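Local structure of lovastatin nonaketide synthase, polyketide synthase component (Aspergillus terreus, 7CPX) at residues His1200-Thr1205 with Val1253-Phe1258; Lys1015-Leu1020 with Leu1206-Cys1211; Tyr1230-Tyr1235 with Asn1821-Pro1826; Asp1153-Met1158 with His1169-Asp1174. The protein builds the nonaketide chain of dihydromonacolin L, the lovastatin precursor, from malonyl-CoA and a methyl group of S-adenosylmethionine, with NADPH as reductant, working together with LovC. The protein carries 2 engineered substitutions. One frame throughout, in Å; residues are numbered along the deposited sequence.

Interaction 1 (His1200-Thr1205 with Val1253-Phe1258); sequences HVDRIT and VENITF
Arg1203 and Glu1254 each set CG anti to the backbone N (chi1 177° for the arginine), and the arginine chain then bends at chi3 (61°), turning NE back toward the carboxylate. The two residues face each other in an antiparallel strand pairing of the dehydratase domain, in what is probably its C-terminal hotdog fold. A classic beta bulge interrupts the pairing: Asp1202 and Arg1203 both lie opposite Glu1254. Through it the strands stay joined by Arg1203 N to Glu1254 O at 3.0 Å and by Asp1202 N to Asn1255 O at 3.1 Å. In the salt bridge a single oxygen, Glu1254 OE1, takes NE of Arg1203 at 2.6 Å, nearly along its C-O axis, and a weak bond from NH2. The guanidinium and carboxylate planes stand 70° apart. Arginine suits this place because it has a further N-H to spend: NH1 reaches Thr1205 OG1 at 2.6 Å and also Gln1252. Glu1254 OE2 turns elsewhere, to the backbone N of Asp2018 of the second subunit. The other face is apolar, and its beta-branched residues fit an extended strand. Val1201 lies side by side with Ile1256 and crosses Val1253 at about a right angle, while Phe1177 of helix 1170-1184 covers Val1253 and Ile1256. At the closest point of this packing, Val1201 CG1 meets Val1253 CG1 at 3.7 Å.

Interaction 2 (Lys1015-Leu1020 with Leu1206-Cys1211); sequences KQVKLL and LVPSLC
Leu1020 and Leu1206 form an antiparallel hydrogen-bonded pair, after which the chain leaves the strand at Val1207 and enters helix 1208-1217. Leu1020 N donates its N-H to Leu1206 O at 2.9 Å, and the return bond runs from Leu1206 N to Leu1020 O. Val1207 occupies the N-cap position, and its carbonyl O accepts from Cys1211 N at 3.0 Å. Pro1208 follows in the first turn, where a helix asks for no backbone N-H, so the rigid ring costs no bond and is available for packing. Its CG meets CG2 of Val1017 at 3.5 Å, the two side chains crossing at a slant, while its CD comes to 3.6 Å from Lys1018 O. In Val1017 (chi1 -76°) it is CG2, the branch between the backbone N and the carbonyl carbon, that meets the ring. Leu1019 points away at its CB, yet its CD2 swings back to lie 3.4 Å from Leu1206 O and 4.2 Å from Val1207 CG2. A classic beta bulge, with Lys1018 and Leu1019 both opposite Thr1085, marks the corner of this strand. Met1003 of helix 995-1012 packs against both Leu1020 and Leu1206. The contact thus joins the two halves of the dehydratase, consistent with a double hotdog whose N- and C-terminal folds meet strand to strand. No side-chain polar bond spans it: two backbone bonds set the alignment, and the fit of branched aliphatic groups around a proline supplies the rest.

Interaction 3 (Tyr1230-Tyr1235 with Asn1821-Pro1826); sequences YDKGDY and NSSRRP
Gly1233 and Arg1824 pack carbon on carbon, backbone against side chain. CG of Arg1824, anti to the backbone N (chi1 -177°), lies 3.6 Å from Gly1233 C, and its CB lies 3.8 Å from Gly1233 CA. Glycine suits the place because, with phi 129° and psi -33°, a CB would press on the carbonyl O of the residue before. The loop belongs to the hairpin between strands 1222-1230 and 1236-1243 of the dehydratase domain; its partner, 1821-1826, comes nearly 600 residues later. Asp1234 CA makes a CA-H...O contact with Arg1824 O. Among polar groups, Ser1823 OG points to Lys1232 O, but the atoms there are crowded in the model and the bond is doubtful. Backbone bonds shape the second segment from within: Asn1821 O accepts from Arg1824 N at 2.8 Å and from Arg1825 N at 3.0 Å, closing the turn that presents residues 1823 and 1824 to the hairpin. Charges are settled outside the pair: a salt bridge from Asp1234 to Arg1844 ties the hairpin to the later part of the chain, and Asp1269 holds Arg1824 and Arg1825 beside it. With no salt bridge across the two segments themselves, the contact is mainly van der Waals packing of Arg1824 on Gly1233, which leaves the charged ends of Asp1234 and Arg1824 to these outside partners.

Interaction 4 (Asp1153-Met1158 with His1169-Asp1174); sequences DFIPLM and HPASLD
Ile1155 and Leu1157 pack against the imidazole of His1169. CG2 of Ile1155 comes obliquely to within 3.3 Å of His1169 CD2, and CG1, anti to the backbone N (chi1 176°), lies 3.7 Å from the same atom. Leu1157 crosses the histidine at about a right angle, its CD2 over one ring face and also 3.6 Å from Pro1170 CD. Aliphatic side chains suit these places because they pack on the ring carbons and leave NE2 to its polar partner, Asp1134, with which it is hydrogen-bonded. Ala1171 CB, small enough to sit close, lies over a face toward the rim. Beyond this shell, Trp981 meets the ring edge-to-face. Residues His1169-Asp1174 read HPASLD, a form of the HPALLD motif of polyketide synthase dehydratases; here it opens helix 1170-1184, probably the central helix of the C-terminal hotdog. His1169 takes the N-cap position, and its carbonyl O accepts from Ser1172 OG at 2.6 Å. One turn on, Asp1174, the predicted proton donor, touches His985, the predicted proton acceptor, and its OD2 is hydrogen-bonded to Gln1178 NE2. On the loop side, Phe1154 centres an inverse gamma turn, and Asp1153 O lies 3.7 Å from Ser1172 CB.

In the fold
Interactions 1, 2 and 4 are buried inside the dehydratase domain, whereas interaction 3 is only partly buried and ties that domain to a part of the chain far away in sequence. Strand 1196-1206 carries interaction 1 and runs directly into interaction 2, where Thr1205 packs on Leu1019; interaction 4 touches interaction 2 through Phe1154 and Cys1211. Tyr1235 of interaction 3 rests on Thr1257 of interaction 1. The chemistry follows the setting. Interaction 1 combines strand hydrogen bonds with a salt bridge beside the second subunit, interaction 2 is apolar apart from two backbone bonds, and interaction 4 packs loop against helix start without a hydrogen bond between its segments. Interaction 3 is bordered by ion pairs.

Interaction 1 (His1200-Thr1205 with Val1253-Phe1258)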
# COMPACT_ATOMS: atom_id res chain seq x y z
N HIS A 1200 12.24 -20.87 -2.83
CA HIS A 1200 11.65 -20.48 -4.11
C HIS A 1200 10.71 -21.56 -4.64
O HIS A 1200 11.16 -22.63 -5.06
CB HIS A 1200 12.73 -20.21 -5.15
CG HIS A 1200 12.18 -19.87 -6.51
ND1 HIS A 1200 11.90 -20.83 -7.45
CD2 HIS A 1200 11.86 -18.68 -7.07
CE1 HIS A 1200 11.42 -20.25 -8.54
NE2 HIS A 1200 11.39 -18.95 -8.33
N VAL A 1201 9.42 -21.26 -4.66
CA VAL A 1201 8.42 -22.20 -5.14
C VAL A 1201 8.10 -21.85 -6.58
O VAL A 1201 7.58 -20.76 -6.86
CB VAL A 1201 7.15 -22.19 -4.27
CG1 VAL A 1201 6.31 -23.40 -4.57
CG2 VAL A 1201 7.51 -22.13 -2.80
N ASP A 1202 8.40 -22.77 -7.49
CA ASP A 1202 8.16 -22.51 -8.91
C ASP A 1202 6.68 -22.39 -9.20
O ASP A 1202 6.24 -21.46 -9.88
CB ASP A 1202 8.80 -23.59 -9.77
CG ASP A 1202 8.80 -23.24 -11.24
OD1 ASP A 1202 8.36 -22.13 -11.59
OD2 ASP A 1202 9.25 -24.08 -12.05
N ARG A 1203 5.87 -23.33 -8.70
CA ARG A 1203 4.43 -23.21 -8.90
C ARG A 1203 3.66 -24.02 -7.87
O ARG A 1203 3.64 -25.25 -7.94
CB ARG A 1203 4.05 -23.64 -10.31
CG ARG A 1203 2.55 -23.61 -10.57
CD ARG A 1203 2.22 -24.08 -11.96
NE ARG A 1203 2.65 -25.46 -12.18
CZ ARG A 1203 1.99 -26.53 -11.75
NH1 ARG A 1203 0.87 -26.41 -11.06
NH2 ARG A 1203 2.48 -27.74 -12.01
N ILE A 1204 3.00 -23.34 -6.95
CA ILE A 1204 1.91 -23.97 -6.21
C ILE A 1204 0.64 -23.86 -7.05
O ILE A 1204 0.51 -22.99 -7.91
CB ILE A 1204 1.71 -23.33 -4.83
CG1 ILE A 1204 3.05 -23.20 -4.09
CG2 ILE A 1204 0.75 -24.16 -4.00
CD1 ILE A 1204 3.64 -21.81 -4.16
N THR A 1205 -0.32 -24.75 -6.79
CA THR A 1205 -1.60 -24.65 -7.48
C THR A 1205 -2.66 -25.33 -6.63
O THR A 1205 -2.59 -26.54 -6.41
CB THR A 1205 -1.53 -25.29 -8.86
OG1 THR A 1205 -0.43 -24.73 -9.60
CG2 THR A 1205 -2.81 -25.02 -9.61
N VAL A 1253 2.26 -28.91 -5.78
CA VAL A 1253 3.43 -28.04 -5.79
C VAL A 1253 4.39 -28.54 -6.84
O VAL A 1253 4.49 -29.75 -7.09
CB VAL A 1253 4.11 -27.98 -4.41
CG1 VAL A 1253 5.22 -26.96 -4.42
CG2 VAL A 1253 3.09 -27.63 -3.33
N GLU A 1254 5.10 -27.61 -7.48
CA GLU A 1254 6.06 -27.91 -8.53
C GLU A 1254 7.34 -27.14 -8.25
O GLU A 1254 7.32 -25.90 -8.19
CB GLU A 1254 5.51 -27.54 -9.91
CG GLU A 1254 6.51 -27.73 -11.04
CD GLU A 1254 5.97 -27.29 -12.38
OE1 GLU A 1254 4.81 -26.84 -12.44
OE2 GLU A 1254 6.71 -27.39 -13.38
N ASN A 1255 8.43 -27.87 -8.06
CA ASN A 1255 9.76 -27.31 -7.88
C ASN A 1255 9.77 -26.27 -6.76
O ASN A 1255 10.28 -25.16 -6.90
CB ASN A 1255 10.29 -26.72 -9.19
CG ASN A 1255 11.70 -26.19 -9.06
OD1 ASN A 1255 12.45 -26.60 -8.17
ND2 ASN A 1255 12.07 -25.27 -9.94
N ILE A 1256 9.20 -26.65 -5.62
CA ILE A 1256 9.46 -25.93 -4.39
C ILE A 1256 10.91 -26.18 -4.00
O ILE A 1256 11.35 -27.33 -3.87
CB ILE A 1256 8.49 -26.35 -3.27
CG1 ILE A 1256 8.92 -25.72 -1.94
CG2 ILE A 1256 8.44 -27.86 -3.14
CD1 ILE A 1256 7.86 -25.77 -0.87
N THR A 1257 11.66 -25.09 -3.82
CA THR A 1257 13.09 -25.13 -3.59
C THR A 1257 13.35 -24.73 -2.15
O THR A 1257 13.19 -23.56 -1.79
CB THR A 1257 13.82 -24.20 -4.56
OG1 THR A 1257 13.79 -24.76 -5.88
CG2 THR A 1257 15.26 -24.01 -4.12
N PHE A 1258 13.73 -25.73 -1.35
CA PHE A 1258 14.20 -25.55 0.02
C PHE A 1258 15.70 -25.30 -0.06
O PHE A 1258 16.46 -26.18 -0.48
CB PHE A 1258 13.92 -26.78 0.87
CG PHE A 1258 12.51 -27.29 0.80
CD1 PHE A 1258 12.05 -27.94 -0.33
CD2 PHE A 1258 11.67 -27.17 1.88
CE1 PHE A 1258 10.76 -28.43 -0.39
CE2 PHE A 1258 10.38 -27.66 1.84
CZ PHE A 1258 9.92 -28.29 0.70

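Interaction 2 (Lys1015-Leu1020 with Leu1206-Cys1211)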
# COMPACT_ATOMS: atom_id res chain seq x y z
N LYS A 1015 -15.76 -12.40 -7.87
CA LYS A 1015 -15.31 -13.56 -8.62
C LYS A 1015 -15.07 -14.73 -7.67
O LYS A 1015 -14.59 -14.54 -6.55
CB LYS A 1015 -14.03 -13.26 -9.39
CG LYS A 1015 -14.13 -12.08 -10.35
CD LYS A 1015 -15.15 -12.34 -11.44
CE LYS A 1015 -15.10 -11.27 -12.51
NZ LYS A 1015 -16.12 -11.48 -13.56
N GLN A 1016 -15.41 -15.93 -8.12
CA GLN A 1016 -15.08 -17.16 -7.41
C GLN A 1016 -13.91 -17.82 -8.12
O GLN A 1016 -13.97 -18.09 -9.32
CB GLN A 1016 -16.28 -18.11 -7.35
CG GLN A 1016 -15.98 -19.42 -6.64
CD GLN A 1016 -17.20 -20.29 -6.46
OE1 GLN A 1016 -18.28 -19.98 -6.97
NE2 GLN A 1016 -17.04 -21.39 -5.74
N VAL A 1017 -12.84 -18.08 -7.37
CA VAL A 1017 -11.62 -18.64 -7.94
C VAL A 1017 -11.83 -20.14 -8.15
O VAL A 1017 -11.91 -20.91 -7.19
CB VAL A 1017 -10.40 -18.37 -7.05
CG1 VAL A 1017 -9.96 -16.93 -7.20
CG2 VAL A 1017 -10.71 -18.67 -5.60
N LYS A 1018 -11.92 -20.55 -9.42
CA LYS A 1018 -11.95 -21.98 -9.72
C LYS A 1018 -10.60 -22.62 -9.45
O LYS A 1018 -10.54 -23.78 -9.03
CB LYS A 1018 -12.35 -22.20 -11.18
CG LYS A 1018 -13.63 -21.49 -11.60
CD LYS A 1018 -14.82 -22.44 -11.65
CE LYS A 1018 -15.18 -22.96 -10.27
NZ LYS A 1018 -16.39 -23.83 -10.31
N LEU A 1019 -9.52 -21.88 -9.68
CA LEU A 1019 -8.17 -22.39 -9.50
C LEU A 1019 -7.27 -21.25 -9.04
O LEU A 1019 -7.50 -20.09 -9.41
CB LEU A 1019 -7.63 -23.01 -10.80
CG LEU A 1019 -7.19 -24.46 -10.73
CD1 LEU A 1019 -6.84 -24.97 -12.12
CD2 LEU A 1019 -6.01 -24.60 -9.80
N LEU A 1020 -6.23 -21.58 -8.27
CA LEU A 1020 -5.37 -20.56 -7.66
C LEU A 1020 -3.92 -21.04 -7.73
O LEU A 1020 -3.47 -21.80 -6.88
CB LEU A 1020 -5.81 -20.30 -6.23
CG LEU A 1020 -5.36 -19.02 -5.54
CD1 LEU A 1020 -5.98 -18.94 -4.16
CD2 LEU A 1020 -3.85 -18.95 -5.44
N LEU A 1206 -3.65 -24.56 -6.19
CA LEU A 1206 -4.65 -25.03 -5.25
C LEU A 1206 -6.04 -24.91 -5.85
O LEU A 1206 -6.36 -23.92 -6.51
CB LEU A 1206 -4.57 -24.24 -3.94
CG LEU A 1206 -5.57 -24.61 -2.86
CD1 LEU A 1206 -4.87 -24.72 -1.52
CD2 LEU A 1206 -6.68 -23.58 -2.78
N VAL A 1207 -6.86 -25.93 -5.62
CA VAL A 1207 -8.26 -25.92 -6.01
C VAL A 1207 -9.06 -25.48 -4.78
O VAL A 1207 -9.38 -26.31 -3.93
CB VAL A 1207 -8.73 -27.29 -6.52
CG1 VAL A 1207 -10.18 -27.23 -6.95
CG2 VAL A 1207 -7.85 -27.76 -7.67
N PRO A 1208 -9.38 -24.19 -4.66
CA PRO A 1208 -10.01 -23.73 -3.41
C PRO A 1208 -11.31 -24.44 -3.08
O PRO A 1208 -11.59 -24.69 -1.91
CB PRO A 1208 -10.22 -22.23 -3.67
CG PRO A 1208 -10.29 -22.12 -5.15
CD PRO A 1208 -9.32 -23.12 -5.67
N SER A 1209 -12.11 -24.77 -4.10
CA SER A 1209 -13.36 -25.48 -3.84
C SER A 1209 -13.10 -26.79 -3.12
O SER A 1209 -13.72 -27.09 -2.10
CB SER A 1209 -14.10 -25.72 -5.16
OG SER A 1209 -15.30 -26.43 -4.95
N LEU A 1210 -12.16 -27.59 -3.64
CA LEU A 1210 -11.88 -28.89 -3.04
C LEU A 1210 -11.27 -28.74 -1.65
O LEU A 1210 -11.59 -29.51 -0.74
CB LEU A 1210 -10.96 -29.70 -3.95
CG LEU A 1210 -11.53 -30.06 -5.32
CD1 LEU A 1210 -10.48 -30.76 -6.16
CD2 LEU A 1210 -12.77 -30.94 -5.17
N CYS A 1211 -10.37 -27.77 -1.48
CA CYS A 1211 -9.76 -27.58 -0.17
C CYS A 1211 -10.80 -27.19 0.87
O CYS A 1211 -10.81 -27.73 1.99
CB CYS A 1211 -8.67 -26.51 -0.25
SG CYS A 1211 -7.21 -27.04 -1.16

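Interaction 3 (Tyr1230-Tyr1235 with Asn1821-Pro1826)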
# COMPACT_ATOMS: atom_id res chain seq x y z
N TYR A 1230 14.93 -32.65 -7.16
CA TYR A 1230 16.36 -32.37 -7.05
C TYR A 1230 16.80 -32.65 -5.62
O TYR A 1230 16.16 -32.19 -4.67
CB TYR A 1230 16.68 -30.93 -7.43
CG TYR A 1230 18.13 -30.74 -7.81
CD1 TYR A 1230 19.09 -30.50 -6.85
CD2 TYR A 1230 18.53 -30.82 -9.13
CE1 TYR A 1230 20.41 -30.34 -7.19
CE2 TYR A 1230 19.85 -30.66 -9.49
CZ TYR A 1230 20.79 -30.42 -8.51
OH TYR A 1230 22.11 -30.25 -8.86
N ASP A 1231 17.88 -33.41 -5.48
CA ASP A 1231 18.32 -33.87 -4.17
C ASP A 1231 19.83 -33.83 -4.00
O ASP A 1231 20.34 -34.40 -3.02
CB ASP A 1231 17.82 -35.29 -3.93
CG ASP A 1231 18.53 -36.31 -4.79
OD1 ASP A 1231 18.92 -35.96 -5.92
OD2 ASP A 1231 18.71 -37.46 -4.33
N LYS A 1232 20.57 -33.19 -4.91
CA LYS A 1232 22.02 -33.24 -4.83
C LYS A 1232 22.53 -32.67 -3.52
O LYS A 1232 23.59 -33.08 -3.03
CB LYS A 1232 22.63 -32.51 -6.03
CG LYS A 1232 22.16 -33.05 -7.38
CD LYS A 1232 22.44 -34.54 -7.54
CE LYS A 1232 21.91 -35.07 -8.86
NZ LYS A 1232 21.96 -36.55 -8.93
N GLY A 1233 21.79 -31.73 -2.92
CA GLY A 1233 22.06 -31.25 -1.57
C GLY A 1233 22.13 -29.74 -1.46
O GLY A 1233 21.75 -29.19 -0.42
N ASP A 1234 22.62 -29.06 -2.50
CA ASP A 1234 22.79 -27.62 -2.39
C ASP A 1234 21.45 -26.93 -2.14
O ASP A 1234 21.37 -26.00 -1.33
CB ASP A 1234 23.46 -27.07 -3.65
CG ASP A 1234 22.50 -26.33 -4.56
OD1 ASP A 1234 21.45 -26.91 -4.91
OD2 ASP A 1234 22.79 -25.18 -4.92
N TYR A 1235 20.40 -27.39 -2.81
CA TYR A 1235 19.04 -27.03 -2.42
C TYR A 1235 18.10 -28.10 -2.96
O TYR A 1235 18.26 -28.56 -4.09
CB TYR A 1235 18.65 -25.64 -2.93
CG TYR A 1235 18.60 -25.45 -4.43
CD1 TYR A 1235 17.59 -26.01 -5.20
CD2 TYR A 1235 19.55 -24.66 -5.08
CE1 TYR A 1235 17.54 -25.82 -6.56
CE2 TYR A 1235 19.51 -24.47 -6.44
CZ TYR A 1235 18.50 -25.05 -7.18
OH TYR A 1235 18.45 -24.86 -8.54
N ASN A 1821 30.38 -34.70 -1.66
CA ASN A 1821 29.88 -33.47 -1.05
C ASN A 1821 29.74 -32.33 -2.05
O ASN A 1821 29.02 -31.37 -1.77
CB ASN A 1821 30.80 -33.05 0.09
CG ASN A 1821 30.80 -34.05 1.23
OD1 ASN A 1821 29.75 -34.57 1.61
ND2 ASN A 1821 31.98 -34.34 1.76
N SER A 1822 30.40 -32.42 -3.21
CA SER A 1822 30.22 -31.41 -4.24
C SER A 1822 28.78 -31.39 -4.74
O SER A 1822 28.31 -30.35 -5.20
CB SER A 1822 31.17 -31.66 -5.40
OG SER A 1822 30.94 -32.93 -5.98
N SER A 1823 28.10 -32.52 -4.65
CA SER A 1823 26.67 -32.57 -4.96
C SER A 1823 25.88 -31.64 -4.05
O SER A 1823 24.78 -31.22 -4.42
CB SER A 1823 26.18 -34.01 -4.83
OG SER A 1823 24.77 -34.09 -4.81
N ARG A 1824 26.42 -31.29 -2.89
CA ARG A 1824 25.71 -30.51 -1.89
C ARG A 1824 26.26 -29.11 -1.67
O ARG A 1824 25.53 -28.25 -1.16
CB ARG A 1824 25.72 -31.25 -0.54
CG ARG A 1824 24.93 -30.58 0.57
CD ARG A 1824 24.92 -31.45 1.81
NE ARG A 1824 26.26 -31.91 2.12
CZ ARG A 1824 27.20 -31.16 2.68
NH1 ARG A 1824 26.96 -29.92 3.05
NH2 ARG A 1824 28.41 -31.67 2.86
N ARG A 1825 27.51 -28.85 -2.04
CA ARG A 1825 28.10 -27.53 -1.87
C ARG A 1825 29.26 -27.39 -2.85
O ARG A 1825 29.73 -28.39 -3.40
CB ARG A 1825 28.57 -27.30 -0.43
CG ARG A 1825 29.77 -28.15 -0.02
CD ARG A 1825 30.09 -27.95 1.45
NE ARG A 1825 31.32 -28.61 1.85
CZ ARG A 1825 32.53 -28.07 1.76
NH1 ARG A 1825 32.71 -26.86 1.27
NH2 ARG A 1825 33.58 -28.76 2.18
N PRO A 1826 29.73 -26.16 -3.09
CA PRO A 1826 30.82 -25.97 -4.06
C PRO A 1826 32.17 -26.42 -3.52
O PRO A 1826 32.95 -25.61 -3.02
CB PRO A 1826 30.79 -24.46 -4.33
CG PRO A 1826 29.50 -23.96 -3.76
CD PRO A 1826 29.19 -24.87 -2.62

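Interaction 4 (Asp1153-Met1158 with His1169-Asp1174)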
# COMPACT_ATOMS: atom_id res chain seq x y z
N ASP A 1153 -2.80 -34.75 7.79
CA ASP A 1153 -4.06 -34.21 8.28
C ASP A 1153 -4.31 -32.84 7.66
O ASP A 1153 -3.55 -31.89 7.90
CB ASP A 1153 -4.05 -34.12 9.80
CG ASP A 1153 -3.92 -35.47 10.47
OD1 ASP A 1153 -3.95 -36.49 9.75
OD2 ASP A 1153 -3.79 -35.52 11.71
N PHE A 1154 -5.36 -32.74 6.85
CA PHE A 1154 -5.78 -31.46 6.28
C PHE A 1154 -6.55 -30.67 7.33
O PHE A 1154 -7.73 -30.35 7.19
CB PHE A 1154 -6.62 -31.69 5.03
CG PHE A 1154 -6.73 -30.49 4.14
CD1 PHE A 1154 -5.77 -30.24 3.17
CD2 PHE A 1154 -7.78 -29.60 4.27
CE1 PHE A 1154 -5.86 -29.14 2.35
CE2 PHE A 1154 -7.88 -28.50 3.45
CZ PHE A 1154 -6.92 -28.27 2.48
N ILE A 1155 -5.85 -30.36 8.42
CA ILE A 1155 -6.49 -29.72 9.57
C ILE A 1155 -7.12 -28.40 9.12
O ILE A 1155 -6.45 -27.59 8.46
CB ILE A 1155 -5.48 -29.50 10.70
CG1 ILE A 1155 -6.13 -28.74 11.86
CG2 ILE A 1155 -4.25 -28.75 10.18
CD1 ILE A 1155 -5.26 -28.67 13.11
N PRO A 1156 -8.39 -28.15 9.43
CA PRO A 1156 -9.01 -26.89 9.00
C PRO A 1156 -8.58 -25.72 9.85
O PRO A 1156 -8.29 -25.85 11.04
CB PRO A 1156 -10.51 -27.17 9.16
CG PRO A 1156 -10.57 -28.14 10.28
CD PRO A 1156 -9.34 -29.01 10.16
N LEU A 1157 -8.54 -24.55 9.22
CA LEU A 1157 -8.26 -23.29 9.90
C LEU A 1157 -9.32 -22.29 9.49
O LEU A 1157 -9.57 -22.09 8.29
CB LEU A 1157 -6.87 -22.77 9.55
CG LEU A 1157 -6.48 -21.44 10.20
CD1 LEU A 1157 -6.53 -21.54 11.72
CD2 LEU A 1157 -5.11 -20.99 9.75
N MET A 1158 -9.95 -21.65 10.48
CA MET A 1158 -11.02 -20.70 10.24
C MET A 1158 -10.76 -19.43 11.04
O MET A 1158 -10.23 -19.49 12.16
CB MET A 1158 -12.38 -21.29 10.62
CG MET A 1158 -12.47 -21.77 12.06
SD MET A 1158 -14.09 -22.44 12.47
CE MET A 1158 -15.14 -21.01 12.24
N HIS A 1169 -4.75 -24.61 6.25
CA HIS A 1169 -4.06 -24.38 7.50
C HIS A 1169 -2.56 -24.44 7.22
O HIS A 1169 -2.07 -25.49 6.80
CB HIS A 1169 -4.46 -25.42 8.53
CG HIS A 1169 -3.95 -25.16 9.91
ND1 HIS A 1169 -2.88 -24.34 10.17
CD2 HIS A 1169 -4.37 -25.61 11.12
CE1 HIS A 1169 -2.66 -24.30 11.48
NE2 HIS A 1169 -3.55 -25.06 12.07
N PRO A 1170 -1.81 -23.35 7.41
CA PRO A 1170 -0.39 -23.37 7.05
C PRO A 1170 0.35 -24.57 7.62
O PRO A 1170 1.39 -24.97 7.09
CB PRO A 1170 0.13 -22.05 7.64
CG PRO A 1170 -1.04 -21.15 7.57
CD PRO A 1170 -2.24 -22.01 7.85
N ALA A 1171 -0.18 -25.15 8.70
CA ALA A 1171 0.40 -26.38 9.23
C ALA A 1171 0.31 -27.51 8.21
O ALA A 1171 1.27 -28.25 8.00
CB ALA A 1171 -0.29 -26.77 10.53
N SER A 1172 -0.85 -27.66 7.57
CA SER A 1172 -1.02 -28.74 6.60
C SER A 1172 -0.10 -28.55 5.40
O SER A 1172 0.53 -29.51 4.93
CB SER A 1172 -2.48 -28.82 6.15
OG SER A 1172 -2.88 -27.62 5.51
N LEU A 1173 -0.01 -27.32 4.89
CA LEU A 1173 0.86 -27.07 3.74
C LEU A 1173 2.33 -27.23 4.11
O LEU A 1173 3.13 -27.73 3.31
CB LEU A 1173 0.58 -25.67 3.18
CG LEU A 1173 1.47 -25.20 2.04
CD1 LEU A 1173 1.33 -26.11 0.84
CD2 LEU A 1173 1.13 -23.77 1.67
N ASP A 1174 2.70 -26.82 5.32
CA ASP A 1174 4.08 -27.02 5.76
C ASP A 1174 4.39 -28.50 5.94
O ASP A 1174 5.51 -28.93 5.67
CB ASP A 1174 4.33 -26.27 7.07
CG ASP A 1174 5.79 -25.98 7.29
OD1 ASP A 1174 6.32 -25.05 6.64
OD2 ASP A 1174 6.42 -26.67 8.12